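Local coordinates for putative cytoplasmic protein (Salmonella typhimurium, PDB 2GK3) that is of unknown function but assembles into a hexamer, belongs to a family of putative glutamine amidotransferases and probably has a class I glutaminase-like fold, at residues E[127-140]-E[148-160]. Sequence-based numbering, arbitrary orientation.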
loop_
_atom_site.group_PDB
_atom_site.type_symbol
_atom_site.label_atom_id
_atom_site.label_comp_id
_atom_site.label_asym_id
_atom_site.label_seq_id
_atom_site.Cartn_x
_atom_site.Cartn_y
_atom_site.Cartn_z
ATOM N N TYR E 127 4.066 -19.550 -6.038
ATOM C CA TYR E 127 3.593 -18.860 -4.845
ATOM C C TYR E 127 2.068 -18.752 -4.842
ATOM O O TYR E 127 1.466 -18.759 -3.772
ATOM C CB TYR E 127 4.244 -17.479 -4.715
ATOM C CG TYR E 127 5.681 -17.457 -4.149
ATOM C CD1 TYR E 127 6.491 -18.601 -4.160
ATOM C CD2 TYR E 127 6.214 -16.285 -3.621
ATOM C CE1 TYR E 127 7.801 -18.577 -3.660
ATOM C CE2 TYR E 127 7.508 -16.245 -3.115
ATOM C CZ TYR E 127 8.302 -17.396 -3.139
ATOM O OH TYR E 127 9.586 -17.359 -2.628
ATOM N N LEU E 128 1.452 -18.673 -6.031
ATOM C CA LEU E 128 -0.031 -18.639 -6.146
ATOM C C LEU E 128 -0.630 -19.881 -6.782
ATOM O O LEU E 128 -1.668 -19.839 -7.422
ATOM C CB LEU E 128 -0.553 -17.303 -6.752
ATOM C CG LEU E 128 -0.545 -16.537 -5.425
ATOM C CD1 LEU E 128 0.473 -15.418 -5.272
ATOM C CD2 LEU E 128 -1.894 -16.245 -4.743
ATOM N N SER E 129 0.078 -20.988 -6.590
ATOM C CA SER E 129 -0.398 -22.314 -6.938
ATOM C C SER E 129 -0.520 -23.172 -5.658
ATOM O O SER E 129 0.090 -22.857 -4.626
ATOM C CB SER E 129 0.586 -22.960 -7.911
ATOM O OG SER E 129 0.514 -22.384 -9.207
ATOM N N PHE E 130 -1.312 -24.247 -5.753
ATOM C CA PHE E 130 -1.534 -25.207 -4.668
ATOM C C PHE E 130 -1.959 -24.473 -3.398
ATOM O O PHE E 130 -3.038 -23.840 -3.381
ATOM C CB PHE E 130 -0.320 -26.138 -4.505
ATOM C CG PHE E 130 -0.037 -26.950 -5.750
ATOM C CD1 PHE E 130 -0.926 -27.942 -6.162
ATOM C CD2 PHE E 130 1.084 -26.673 -6.549
ATOM C CE1 PHE E 130 -0.692 -28.675 -7.356
ATOM C CE2 PHE E 130 1.327 -27.386 -7.734
ATOM C CZ PHE E 130 0.447 -28.382 -8.144
HETATM N N MSE E 131 -1.158 -24.527 -2.336
HETATM C CA MSE E 131 -1.439 -23.622 -1.211
HETATM C C MSE E 131 -0.630 -22.350 -1.368
HETATM O O MSE E 131 -1.163 -21.260 -1.238
HETATM C CB MSE E 131 -1.206 -24.288 0.165
HETATM C CG MSE E 131 -2.219 -25.352 0.486
HETATM SE SE MSE E 131 -4.053 -24.574 0.646
HETATM C CE MSE E 131 -4.244 -24.818 2.605
ATOM N N GLY E 132 0.659 -22.506 -1.654
ATOM C CA GLY E 132 1.545 -21.393 -1.944
ATOM C C GLY E 132 1.923 -20.516 -0.771
ATOM O O GLY E 132 1.751 -20.888 0.401
ATOM N N ILE E 133 2.446 -19.338 -1.092
ATOM C CA ILE E 133 2.935 -18.414 -0.065
ATOM C C ILE E 133 1.811 -17.950 0.862
ATOM O O ILE E 133 0.747 -17.497 0.402
ATOM C CB ILE E 133 3.750 -17.191 -0.640
ATOM C CG1 ILE E 133 4.496 -16.492 0.523
ATOM C CG2 ILE E 133 2.839 -16.253 -1.473
ATOM C CD1 ILE E 133 5.580 -15.543 0.134
ATOM N N GLU E 134 2.064 -18.090 2.163
ATOM C CA GLU E 134 1.057 -17.865 3.200
ATOM C C GLU E 134 -0.273 -18.621 2.972
ATOM O O GLU E 134 -1.296 -18.248 3.533
ATOM C CB GLU E 134 0.805 -16.366 3.391
ATOM C CG GLU E 134 2.026 -15.537 3.847
ATOM C CD GLU E 134 1.675 -14.064 4.074
ATOM O OE1 GLU E 134 2.575 -13.193 3.897
ATOM O OE2 GLU E 134 0.486 -13.768 4.416
ATOM N N ALA E 135 -0.249 -19.678 2.163
ATOM C CA ALA E 135 -1.456 -20.487 1.840
ATOM C C ALA E 135 -2.547 -19.691 1.084
ATOM O O ALA E 135 -3.730 -20.028 1.141
ATOM C CB ALA E 135 -2.032 -21.171 3.111
ATOM N N LYS E 136 -2.134 -18.649 0.371
ATOM C CA LYS E 136 -3.057 -17.750 -0.315
ATOM C C LYS E 136 -3.756 -18.368 -1.527
ATOM O O LYS E 136 -4.910 -17.990 -1.836
ATOM C CB LYS E 136 -2.315 -16.484 -0.774
ATOM C CG LYS E 136 -2.036 -15.473 0.343
ATOM C CD LYS E 136 -1.168 -14.343 -0.170
ATOM C CE LYS E 136 -0.793 -13.374 0.942
ATOM N NZ LYS E 136 -1.913 -12.451 1.233
ATOM N N ALA E 137 -3.049 -19.254 -2.235
ATOM C CA ALA E 137 -3.602 -19.922 -3.420
ATOM C C ALA E 137 -4.797 -20.744 -2.989
ATOM O O ALA E 137 -5.789 -20.826 -3.722
ATOM C CB ALA E 137 -2.572 -20.792 -4.110
ATOM N N ASN E 138 -4.681 -21.332 -1.782
ATOM C CA ASN E 138 -5.805 -21.896 -1.046
ATOM C C ASN E 138 -6.613 -23.006 -1.749
ATOM O O ASN E 138 -7.770 -23.236 -1.401
ATOM C CB ASN E 138 -6.757 -20.761 -0.638
ATOM C CG ASN E 138 -7.761 -21.197 0.413
ATOM O OD1 ASN E 138 -7.395 -21.822 1.418
ATOM N ND2 ASN E 138 -9.024 -20.877 0.192
ATOM N N TYR E 139 -6.005 -23.704 -2.701
ATOM C CA TYR E 139 -6.730 -24.646 -3.538
ATOM C C TYR E 139 -7.329 -25.846 -2.800
ATOM O O TYR E 139 -8.306 -26.442 -3.279
ATOM C CB TYR E 139 -5.859 -25.100 -4.712
ATOM C CG TYR E 139 -5.893 -24.121 -5.868
ATOM C CD1 TYR E 139 -4.847 -23.205 -6.085
ATOM C CD2 TYR E 139 -6.979 -24.101 -6.745
ATOM C CE1 TYR E 139 -4.884 -22.311 -7.170
ATOM C CE2 TYR E 139 -7.041 -23.198 -7.792
ATOM C CZ TYR E 139 -5.998 -22.310 -8.010
ATOM O OH TYR E 139 -6.110 -21.430 -9.082
ATOM N N LYS E 140 -6.770 -26.176 -1.630
ATOM C CA LYS E 140 -7.192 -27.355 -0.856
ATOM C C LYS E 140 -8.610 -27.197 -0.308
ATOM O O LYS E 140 -9.325 -28.176 -0.117
ATOM C CB LYS E 140 -6.225 -27.614 0.287
ATOM C CG LYS E 140 -6.619 -28.816 1.102
ATOM C CD LYS E 140 -5.584 -29.199 2.133
ATOM C CE LYS E 140 -5.793 -30.670 2.514
ATOM N NZ LYS E 140 -4.807 -31.118 3.511
ATOM N N LEU E 148 -7.429 -32.850 -8.416
ATOM C CA LEU E 148 -5.960 -32.934 -8.584
ATOM C C LEU E 148 -5.415 -34.279 -8.113
ATOM O O LEU E 148 -5.980 -34.883 -7.204
ATOM C CB LEU E 148 -5.242 -31.759 -7.885
ATOM C CG LEU E 148 -5.756 -30.354 -8.254
ATOM C CD1 LEU E 148 -5.102 -29.316 -7.364
ATOM C CD2 LEU E 148 -5.592 -29.991 -9.766
ATOM N N PRO E 149 -4.328 -34.770 -8.748
ATOM C CA PRO E 149 -3.799 -36.075 -8.352
ATOM C C PRO E 149 -2.844 -36.017 -7.143
ATOM O O PRO E 149 -2.085 -36.964 -6.897
ATOM C CB PRO E 149 -3.065 -36.529 -9.610
ATOM C CG PRO E 149 -2.555 -35.282 -10.194
ATOM C CD PRO E 149 -3.566 -34.206 -9.875
ATOM N N VAL E 150 -2.869 -34.902 -6.417
ATOM C CA VAL E 150 -2.075 -34.741 -5.192
ATOM C C VAL E 150 -2.959 -34.256 -4.041
ATOM O O VAL E 150 -4.042 -33.691 -4.258
ATOM C CB VAL E 150 -0.854 -33.777 -5.385
ATOM C CG1 VAL E 150 0.099 -34.305 -6.448
ATOM C CG2 VAL E 150 -1.298 -32.323 -5.698
ATOM N N ILE E 151 -2.501 -34.473 -2.813
ATOM C CA ILE E 151 -3.188 -33.932 -1.627
ATOM C C ILE E 151 -2.270 -32.847 -1.103
ATOM O O ILE E 151 -1.070 -33.059 -0.983
ATOM C CB ILE E 151 -3.454 -35.041 -0.576
ATOM C CG1 ILE E 151 -4.541 -35.996 -1.089
ATOM C CG2 ILE E 151 -3.873 -34.448 0.779
ATOM C CD1 ILE E 151 -4.459 -37.381 -0.468
HETATM N N MSE E 152 -2.820 -31.671 -0.844
HETATM C CA MSE E 152 -2.027 -30.522 -0.443
HETATM C C MSE E 152 -1.772 -30.467 1.067
HETATM O O MSE E 152 -2.382 -31.216 1.833
HETATM C CB MSE E 152 -2.725 -29.238 -0.898
HETATM C CG MSE E 152 -2.258 -28.724 -2.279
HETATM SE SE MSE E 152 -3.674 -27.747 -3.116
HETATM C CE MSE E 152 -3.751 -26.299 -1.952
ATOM N N LEU E 153 -0.889 -29.567 1.489
ATOM C CA LEU E 153 -0.685 -29.303 2.929
ATOM C C LEU E 153 -1.786 -28.384 3.477
ATOM O O LEU E 153 -2.588 -27.855 2.713
ATOM C CB LEU E 153 0.712 -28.709 3.193
ATOM C CG LEU E 153 1.942 -29.444 2.632
ATOM C CD1 LEU E 153 3.245 -28.775 3.100
ATOM C CD2 LEU E 153 1.960 -30.932 2.988
ATOM N N ASP E 154 -1.836 -28.226 4.794
ATOM C CA ASP E 154 -2.827 -27.360 5.452
ATOM C C ASP E 154 -2.405 -25.895 5.610
ATOM O O ASP E 154 -3.217 -25.053 5.962
ATOM C CB ASP E 154 -3.212 -27.936 6.820
ATOM C CG ASP E 154 -3.891 -29.286 6.705
ATOM O OD1 ASP E 154 -4.781 -29.440 5.820
ATOM O OD2 ASP E 154 -3.531 -30.199 7.489
ATOM N N GLY E 155 -1.151 -25.585 5.344
ATOM C CA GLY E 155 -0.700 -24.200 5.324
ATOM C C GLY E 155 0.210 -23.945 4.135
ATOM O O GLY E 155 0.131 -24.631 3.099
ATOM N N ASP E 156 1.067 -22.942 4.293
ATOM C CA ASP E 156 2.093 -22.599 3.319
ATOM C C ASP E 156 2.903 -23.853 3.019
ATOM O O ASP E 156 3.398 -24.527 3.940
ATOM C CB ASP E 156 2.986 -21.490 3.901
ATOM C CG ASP E 156 3.973 -20.930 2.892
ATOM O OD1 ASP E 156 4.510 -21.705 2.062
ATOM O OD2 ASP E 156 4.222 -19.699 2.964
ATOM N N ASP E 157 3.030 -24.147 1.722
ATOM C CA ASP E 157 3.528 -25.436 1.246
ATOM C C ASP E 157 4.820 -25.315 0.433
ATOM O O ASP E 157 5.243 -26.274 -0.219
ATOM C CB ASP E 157 2.426 -26.176 0.454
ATOM C CG ASP E 157 2.030 -25.459 -0.827
ATOM O OD1 ASP E 157 2.579 -24.361 -1.107
ATOM O OD2 ASP E 157 1.182 -26.002 -1.574
ATOM N N ARG E 158 5.418 -24.124 0.460
ATOM C CA ARG E 158 6.668 -23.850 -0.217
ATOM C C ARG E 158 7.812 -24.597 0.465
ATOM O O ARG E 158 7.899 -24.653 1.700
ATOM C CB ARG E 158 7.030 -22.355 -0.138
ATOM C CG ARG E 158 6.215 -21.405 -0.976
ATOM C CD ARG E 158 6.580 -19.942 -0.638
ATOM N NE ARG E 158 6.410 -19.627 0.789
ATOM C CZ ARG E 158 7.312 -19.034 1.577
ATOM N NH1 ARG E 158 8.484 -18.621 1.106
ATOM N NH2 ARG E 158 7.012 -18.798 2.841
ATOM N N VAL E 159 8.683 -25.162 -0.366
ATOM C CA VAL E 159 9.990 -25.581 0.068
ATOM C C VAL E 159 10.959 -24.687 -0.682
ATOM O O VAL E 159 11.045 -24.731 -1.909
ATOM C CB VAL E 159 10.231 -27.087 -0.214
ATOM C CG1 VAL E 159 11.714 -27.480 0.081
ATOM C CG2 VAL E 159 9.239 -27.944 0.616
ATOM N N GLU E 160 11.642 -23.823 0.054
ATOM C CA GLU E 160 12.648 -22.928 -0.556
ATOM C C GLU E 160 14.034 -23.596 -0.504
ATOM O O GLU E 160 14.504 -24.008 0.574
ATOM C CB GLU E 160 12.688 -21.572 0.153
ATOM C CG GLU E 160 11.347 -20.829 0.177
ATOM C CD GLU E 160 10.958 -20.222 -1.182
ATOM O OE1 GLU E 160 11.682 -20.424 -2.185
ATOM O OE2 GLU E 160 9.916 -19.532 -1.236
#
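Asp157 meets the backbone amides of Met131 and Gly132 and illustrates how carboxylates can fasten a turn that lacks regular pairing. It divides its oxygens between these consecutive amides: OD2 accepts from Met131 N at 2.9 Å and OD1 from Gly132 N at 2.7 Å, both donors standing well above the carboxylate plane. Its CG lies between the backbone N and the carbonyl carbon (chi1 65°), which turns the group onto the 130-132 turn; Asn190 ND2 also binds OD1. Asp156 works differently. Its OD2 takes Glu134 N from above at 2.8 Å, while Arg158 grips the carboxylate side-on through NE and NH2, and Arg158 N reaches OD1, closing an Asx turn.

The guanidinium so fixed carries Ile133 CG1 over one face, and Arg158 CD sits over the face of the Tyr127 ring, 3.9 Å from its centroid, a CH-pi contact. The ring and guanidinium planes stand 72° apart. Beyond them Glu160 OE2 receives Arg158 NH1 through its anti lone pair and a weak bond from Tyr127 OH at 2.6 Å.

At the other end, the selenium of selenomethionine Met152 lies at the edge of the Phe130 ring, near its plane, a Met-aromatic contact, and Val150 CG2 lies 4.1 Å from Phe130 CE1. An extended Lys140 runs alongside; its NZ forms a salt bridge with Asp154 OD1 at 2.9 Å and a hydrogen bond to Met152 O.

Arg158 NH1 also bonds Asn89 of a second subunit, and Glu134 pairs with Lys136 there. The two aspartates thus join the loop after strand 120-124 to the approach to strand 158-161, with an Asx turn and salt-bridge network holding Asp156, beside a subunit interface of the hexamer, in a domain probably related to the class I glutaminases.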